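Long-range contacts in DNA polymerase III subunit beta (Helicobacter pylori 26695, PDB 4S3I), which forms a ring-shaped sliding clamp that tethers DNA polymerases and other proteins to DNA and so confers processivity: residues 348-353 / 371-376; 316-321 / 341-346. All coordinates share one frame; numbering follows the deposited sequence.

Contact 1 (348-353 / 371-376)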
loop_
_atom_site.group_PDB
_atom_site.type_symbol
_atom_site.label_atom_id
_atom_site.label_comp_id
_atom_site.label_asym_id
_atom_site.label_seq_id
_atom_site.Cartn_x
_atom_site.Cartn_y
_atom_site.Cartn_z
ATOM N N SER A 348 11.025 4.684 37.688
ATOM C CA SER A 348 11.098 3.222 37.683
ATOM C C SER A 348 10.249 2.597 36.579
ATOM O O SER A 348 9.226 3.158 36.186
ATOM C CB SER A 348 10.659 2.652 39.040
ATOM O OG SER A 348 11.643 2.875 40.027
ATOM N N PRO A 349 10.674 1.421 36.084
ATOM C CA PRO A 349 9.911 0.654 35.093
ATOM C C PRO A 349 8.474 0.431 35.540
ATOM O O PRO A 349 8.225 0.192 36.730
ATOM C CB PRO A 349 10.646 -0.689 35.054
ATOM C CG PRO A 349 12.068 -0.344 35.393
ATOM C CD PRO A 349 11.993 0.815 36.362
ATOM N N PHE A 350 7.536 0.499 34.602
ATOM C CA PHE A 350 6.147 0.231 34.933
ATOM C C PHE A 350 5.566 -0.831 34.019
ATOM O O PHE A 350 6.110 -1.112 32.950
ATOM C CB PHE A 350 5.307 1.506 34.847
ATOM C CG PHE A 350 5.297 2.146 33.483
ATOM C CD1 PHE A 350 4.296 1.851 32.559
ATOM C CD2 PHE A 350 6.278 3.061 33.134
ATOM C CE1 PHE A 350 4.278 2.473 31.298
ATOM C CE2 PHE A 350 6.273 3.679 31.883
ATOM C CZ PHE A 350 5.272 3.382 30.967
ATOM N N LEU A 351 4.438 -1.394 34.430
ATOM C CA LEU A 351 3.888 -2.564 33.773
ATOM C C LEU A 351 2.518 -2.246 33.210
ATOM O O LEU A 351 1.728 -1.543 33.846
ATOM C CB LEU A 351 3.780 -3.724 34.780
ATOM C CG LEU A 351 3.473 -5.124 34.229
ATOM C CD1 LEU A 351 4.717 -5.703 33.569
ATOM C CD2 LEU A 351 2.940 -6.070 35.299
ATOM N N ILE A 352 2.234 -2.763 32.018
ATOM C CA ILE A 352 0.889 -2.682 31.444
ATOM C C ILE A 352 0.395 -4.092 31.200
ATOM O O ILE A 352 1.105 -4.899 30.607
ATOM C CB ILE A 352 0.894 -1.865 30.121
ATOM C CG1 ILE A 352 1.116 -0.380 30.424
ATOM C CG2 ILE A 352 -0.420 -2.042 29.348
ATOM C CD1 ILE A 352 1.369 0.470 29.194
ATOM N N GLN A 353 -0.809 -4.408 31.672
ATOM C CA GLN A 353 -1.347 -5.747 31.460
ATOM C C GLN A 353 -2.865 -5.722 31.430
ATOM O O GLN A 353 -3.477 -4.692 31.746
ATOM C CB GLN A 353 -0.817 -6.730 32.518
ATOM C CG GLN A 353 -1.348 -6.504 33.913
ATOM C CD GLN A 353 -0.641 -7.363 34.964
ATOM O OE1 GLN A 353 -0.950 -7.272 36.150
ATOM N NE2 GLN A 353 0.308 -8.196 34.529
ATOM N N MET A 371 7.896 -1.449 30.829
ATOM C CA MET A 371 8.494 -0.338 30.081
ATOM C C MET A 371 9.292 0.602 30.971
ATOM O O MET A 371 8.902 0.854 32.108
ATOM C CB MET A 371 7.398 0.487 29.403
ATOM C CG MET A 371 6.947 -0.028 28.068
ATOM S SD MET A 371 5.342 0.671 27.665
ATOM C CE MET A 371 5.711 2.425 27.706
ATOM N N MET A 372 10.389 1.134 30.436
ATOM C CA MET A 372 11.135 2.195 31.101
ATOM C C MET A 372 10.423 3.525 30.833
ATOM O O MET A 372 10.066 3.812 29.687
ATOM C CB MET A 372 12.559 2.289 30.545
ATOM C CG MET A 372 13.380 1.019 30.703
ATOM S SD MET A 372 14.834 0.975 29.619
ATOM C CE MET A 372 15.736 2.424 30.161
ATOM N N PRO A 373 10.217 4.344 31.885
ATOM C CA PRO A 373 9.579 5.654 31.688
ATOM C C PRO A 373 10.569 6.689 31.167
ATOM O O PRO A 373 11.778 6.433 31.153
ATOM C CB PRO A 373 9.150 6.036 33.102
ATOM C CG PRO A 373 10.218 5.411 33.974
ATOM C CD PRO A 373 10.490 4.074 33.311
ATOM N N ILE A 374 10.050 7.841 30.738
ATOM C CA ILE A 374 10.871 8.991 30.357
ATOM C C ILE A 374 10.978 9.908 31.579
ATOM O O ILE A 374 9.991 10.093 32.293
ATOM C CB ILE A 374 10.203 9.799 29.224
ATOM C CG1 ILE A 374 9.647 8.869 28.139
ATOM C CG2 ILE A 374 11.165 10.828 28.651
ATOM C CD1 ILE A 374 10.730 8.142 27.330
ATOM N N THR A 375 12.155 10.485 31.819
ATOM C CA THR A 375 12.346 11.379 32.963
ATOM C C THR A 375 11.578 12.688 32.771
ATOM O O THR A 375 11.541 13.224 31.656
ATOM C CB THR A 375 13.835 11.681 33.216
ATOM O OG1 THR A 375 14.454 12.102 31.995
ATOM C CG2 THR A 375 14.552 10.443 33.747
ATOM N N LEU A 376 10.978 13.182 33.860
ATOM C CA LEU A 376 10.127 14.388 33.866
ATOM C C LEU A 376 8.750 14.176 33.220
ATOM O O LEU A 376 7.810 13.696 33.860
ATOM C CB LEU A 376 10.848 15.601 33.245
ATOM C CG LEU A 376 11.662 16.523 34.160
ATOM C CD1 LEU A 376 12.091 15.812 35.434
ATOM C CD2 LEU A 376 12.867 17.108 33.423
#
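Phe350 and Met371 form an antiparallel hydrogen-bonded pair, closed by two backbone bonds: Phe350 N to Met371 O at 2.9 Å and Met371 N to Phe350 O at 2.8 Å. Their side chains leave on the same face of the sheet, and the Met371 chain can be followed across the aromatic ring. Its CB lies over one ring face, offset toward the rim, 4.2 Å from the Phe350 centroid and 21° off the ring normal, which meets the geometry of a CH-pi contact. SD lies obliquely to the ring, 5.0 Å from the Phe350 centroid, a Met-aromatic contact, and it also approaches CD1 of Ile352. The chain then bends at chi3 (59°), placing the terminal methyl back at the ring, with Met371 CE 3.4 Å from Phe350 CZ. Pro373 takes the rim instead: its CA lies in the ring plane, and its CB is 3.9 Å from Phe350 CE2. The proline's CD packs against the Ser348 carbonyl, while Pro349 CA makes a CA-H...O contact of 3.2 Å with Met371 O, so that one oxygen receives both this and the Phe350 N-H. The pair joins the start of strand 350-354 to the end of strand 368-371; Phe327 of helix 324-332 touches Phe350, Phe326 touches Met371, and Leu320 of strand 318-323 meets both Phe350 and Pro373.

Contact 2 (316-321 / 341-346)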
loop_
_atom_site.group_PDB
_atom_site.type_symbol
_atom_site.label_atom_id
_atom_site.label_comp_id
_atom_site.label_asym_id
_atom_site.label_seq_id
_atom_site.Cartn_x
_atom_site.Cartn_y
_atom_site.Cartn_z
ATOM N N LYS A 316 -2.919 12.511 45.582
ATOM C CA LYS A 316 -2.210 13.630 44.970
ATOM C C LYS A 316 -1.703 13.173 43.607
ATOM O O LYS A 316 -1.292 12.022 43.452
ATOM C CB LYS A 316 -1.031 14.063 45.842
ATOM C CG LYS A 316 -0.023 12.950 46.102
ATOM C CD LYS A 316 1.102 13.409 47.016
ATOM C CE LYS A 316 2.159 12.326 47.189
ATOM N NZ LYS A 316 2.996 12.155 45.970
ATOM N N ALA A 317 -1.722 14.078 42.632
ATOM C CA ALA A 317 -1.407 13.745 41.236
ATOM C C ALA A 317 -0.139 12.893 41.042
ATOM O O ALA A 317 0.905 13.163 41.637
ATOM C CB ALA A 317 -1.340 15.017 40.389
ATOM N N PHE A 318 -0.256 11.854 40.217
ATOM C CA PHE A 318 0.882 11.015 39.857
ATOM C C PHE A 318 1.317 11.395 38.439
ATOM O O PHE A 318 0.500 11.397 37.512
ATOM C CB PHE A 318 0.482 9.539 39.942
ATOM C CG PHE A 318 1.598 8.570 39.612
ATOM C CD1 PHE A 318 2.590 8.280 40.546
ATOM C CD2 PHE A 318 1.627 7.923 38.382
ATOM C CE1 PHE A 318 3.614 7.377 40.249
ATOM C CE2 PHE A 318 2.648 7.016 38.073
ATOM C CZ PHE A 318 3.642 6.746 39.008
ATOM N N HIS A 319 2.590 11.736 38.273
ATOM C CA HIS A 319 3.102 12.139 36.967
ATOM C C HIS A 319 4.029 11.073 36.392
ATOM O O HIS A 319 4.951 10.614 37.074
ATOM C CB HIS A 319 3.847 13.467 37.073
ATOM C CG HIS A 319 3.029 14.574 37.664
ATOM N ND1 HIS A 319 2.109 15.296 36.929
ATOM C CD2 HIS A 319 2.997 15.090 38.914
ATOM C CE1 HIS A 319 1.545 16.204 37.705
ATOM N NE2 HIS A 319 2.065 16.100 38.914
ATOM N N LEU A 320 3.790 10.687 35.139
ATOM C CA LEU A 320 4.592 9.640 34.481
ATOM C C LEU A 320 4.962 10.016 33.037
ATOM O O LEU A 320 4.080 10.301 32.222
ATOM C CB LEU A 320 3.832 8.312 34.496
ATOM C CG LEU A 320 4.562 7.098 33.927
ATOM C CD1 LEU A 320 5.726 6.702 34.832
ATOM C CD2 LEU A 320 3.590 5.935 33.739
ATOM N N GLY A 321 6.259 10.039 32.728
ATOM C CA GLY A 321 6.718 10.304 31.371
ATOM C C GLY A 321 6.768 9.006 30.581
ATOM O O GLY A 321 7.394 8.039 31.026
ATOM N N LEU A 341 -2.364 -0.443 34.936
ATOM C CA LEU A 341 -1.056 0.178 34.888
ATOM C C LEU A 341 -0.451 0.055 36.282
ATOM O O LEU A 341 -0.993 0.616 37.242
ATOM C CB LEU A 341 -1.205 1.655 34.508
ATOM C CG LEU A 341 0.047 2.510 34.668
ATOM C CD1 LEU A 341 1.092 2.052 33.690
ATOM C CD2 LEU A 341 -0.267 3.998 34.442
ATOM N N ARG A 342 0.649 -0.683 36.409
ATOM C CA ARG A 342 1.302 -0.858 37.708
ATOM C C ARG A 342 2.605 -0.078 37.767
ATOM O O ARG A 342 3.476 -0.226 36.904
ATOM C CB ARG A 342 1.580 -2.342 38.002
ATOM C CG ARG A 342 0.385 -3.256 37.877
ATOM C CD ARG A 342 0.666 -4.627 38.502
ATOM N NE ARG A 342 -0.347 -5.607 38.113
ATOM C CZ ARG A 342 -1.533 -5.737 38.707
ATOM N NH1 ARG A 342 -1.858 -4.956 39.732
ATOM N NH2 ARG A 342 -2.397 -6.650 38.277
ATOM N N CYS A 343 2.754 0.739 38.806
ATOM C CA CYS A 343 3.894 1.652 38.901
ATOM C C CYS A 343 4.536 1.638 40.281
ATOM O O CYS A 343 3.888 1.328 41.286
ATOM C CB CYS A 343 3.443 3.093 38.649
ATOM S SG CYS A 343 2.674 3.448 37.051
ATOM N N ASN A 344 5.810 2.006 40.313
ATOM C CA ASN A 344 6.471 2.390 41.548
ATOM C C ASN A 344 6.837 3.860 41.406
ATOM O O ASN A 344 5.968 4.687 41.151
ATOM C CB ASN A 344 7.697 1.508 41.801
ATOM C CG ASN A 344 7.318 0.080 42.108
ATOM O OD1 ASN A 344 6.489 -0.172 42.987
ATOM N ND2 ASN A 344 7.886 -0.863 41.363
ATOM N N GLU A 345 8.117 4.187 41.534
ATOM C CA GLU A 345 8.565 5.562 41.313
ATOM C C GLU A 345 8.463 5.950 39.825
ATOM O O GLU A 345 8.541 5.083 38.944
ATOM C CB GLU A 345 9.997 5.742 41.829
ATOM C CG GLU A 345 10.191 6.947 42.745
ATOM C CD GLU A 345 9.162 7.016 43.862
ATOM O OE1 GLU A 345 8.499 8.070 43.992
ATOM O OE2 GLU A 345 9.019 6.021 44.609
ATOM N N PRO A 346 8.268 7.253 39.541
ATOM C CA PRO A 346 8.124 7.723 38.159
ATOM C C PRO A 346 9.360 7.459 37.325
ATOM O O PRO A 346 9.262 7.488 36.100
ATOM C CB PRO A 346 7.964 9.240 38.319
ATOM C CG PRO A 346 7.375 9.417 39.660
ATOM C CD PRO A 346 7.987 8.328 40.511
HETATM O O HOH W 1 8.471 9.439 34.476
#
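Leu341, Cys343 and Pro346 meet Leu320 and Phe318 across two strand segments whose directions differ by 98° and whose axes come no closer than 10.9 Å, so side chains rather than strand pairing bridge most of the gap. Leu341 comes first, its CD2 4.4 Å from Leu320 CD2, a loose apolar touch. Two residues on, Cys343 points toward the other segment and works with both of its side-chain atoms: CB is 3.7 Å from Phe318 CZ, and SG is 4.8 Å from the Phe318 centroid, 62° off the ring normal, an oblique sulfur-aromatic contact. SG also touches Leu320 CD2. Phe318 CG stands anti to the backbone N (chi1 -179°), and CZ and CE2 of its ring make the touch with Cys343. Asn344 contributes its backbone, with its O at the ring edge, near the plane, 3.7 Å from Phe318 CE1; its amide is held elsewhere, OD1 accepting from Ile256 N and ND2 donating to Glu254 O. Pro346 closes the segment where the backbones come nearest: CB lies 3.5 Å from His319 O, CG lies oblique to the Phe318 ring, 4.3 Å from Phe318 CE1, and the carbonyl O meets Leu320 CD1. That same oxygen receives a hydrogen bond from a water, which accepts one from Gly321 N and thereby links the two backbones. The contact packs strand 318-323, outermost within this chain in a four-stranded sheet and next to strand 279-284, against the end of strand 338-343 in the other sheet, where Phe350 of strand 350-354 touches Leu341 and Cys343.

The centres of the two contacts lie about 8 Å apart within the C-terminal clamp domain, and they touch directly. Along the chain they come in series: contact 2 closes at 346, just before contact 1 opens at 348, and strands 338-343 and 350-354 are neighbours in one antiparallel sheet. Gln353 OE1 and Arg342 NE, 2.6 Å apart, probably form a hydrogen bond between these strands. Ile374 N and Gly321 O, 2.7 Å apart, probably link the chain's C-terminal segment to strand 318-323. Contact 1 lies in the larger sheet, which also takes in strands of the central domain; contact 2 joins that sheet to the smaller one, to which the Ile374-Gly321 link connects the C-terminal segment.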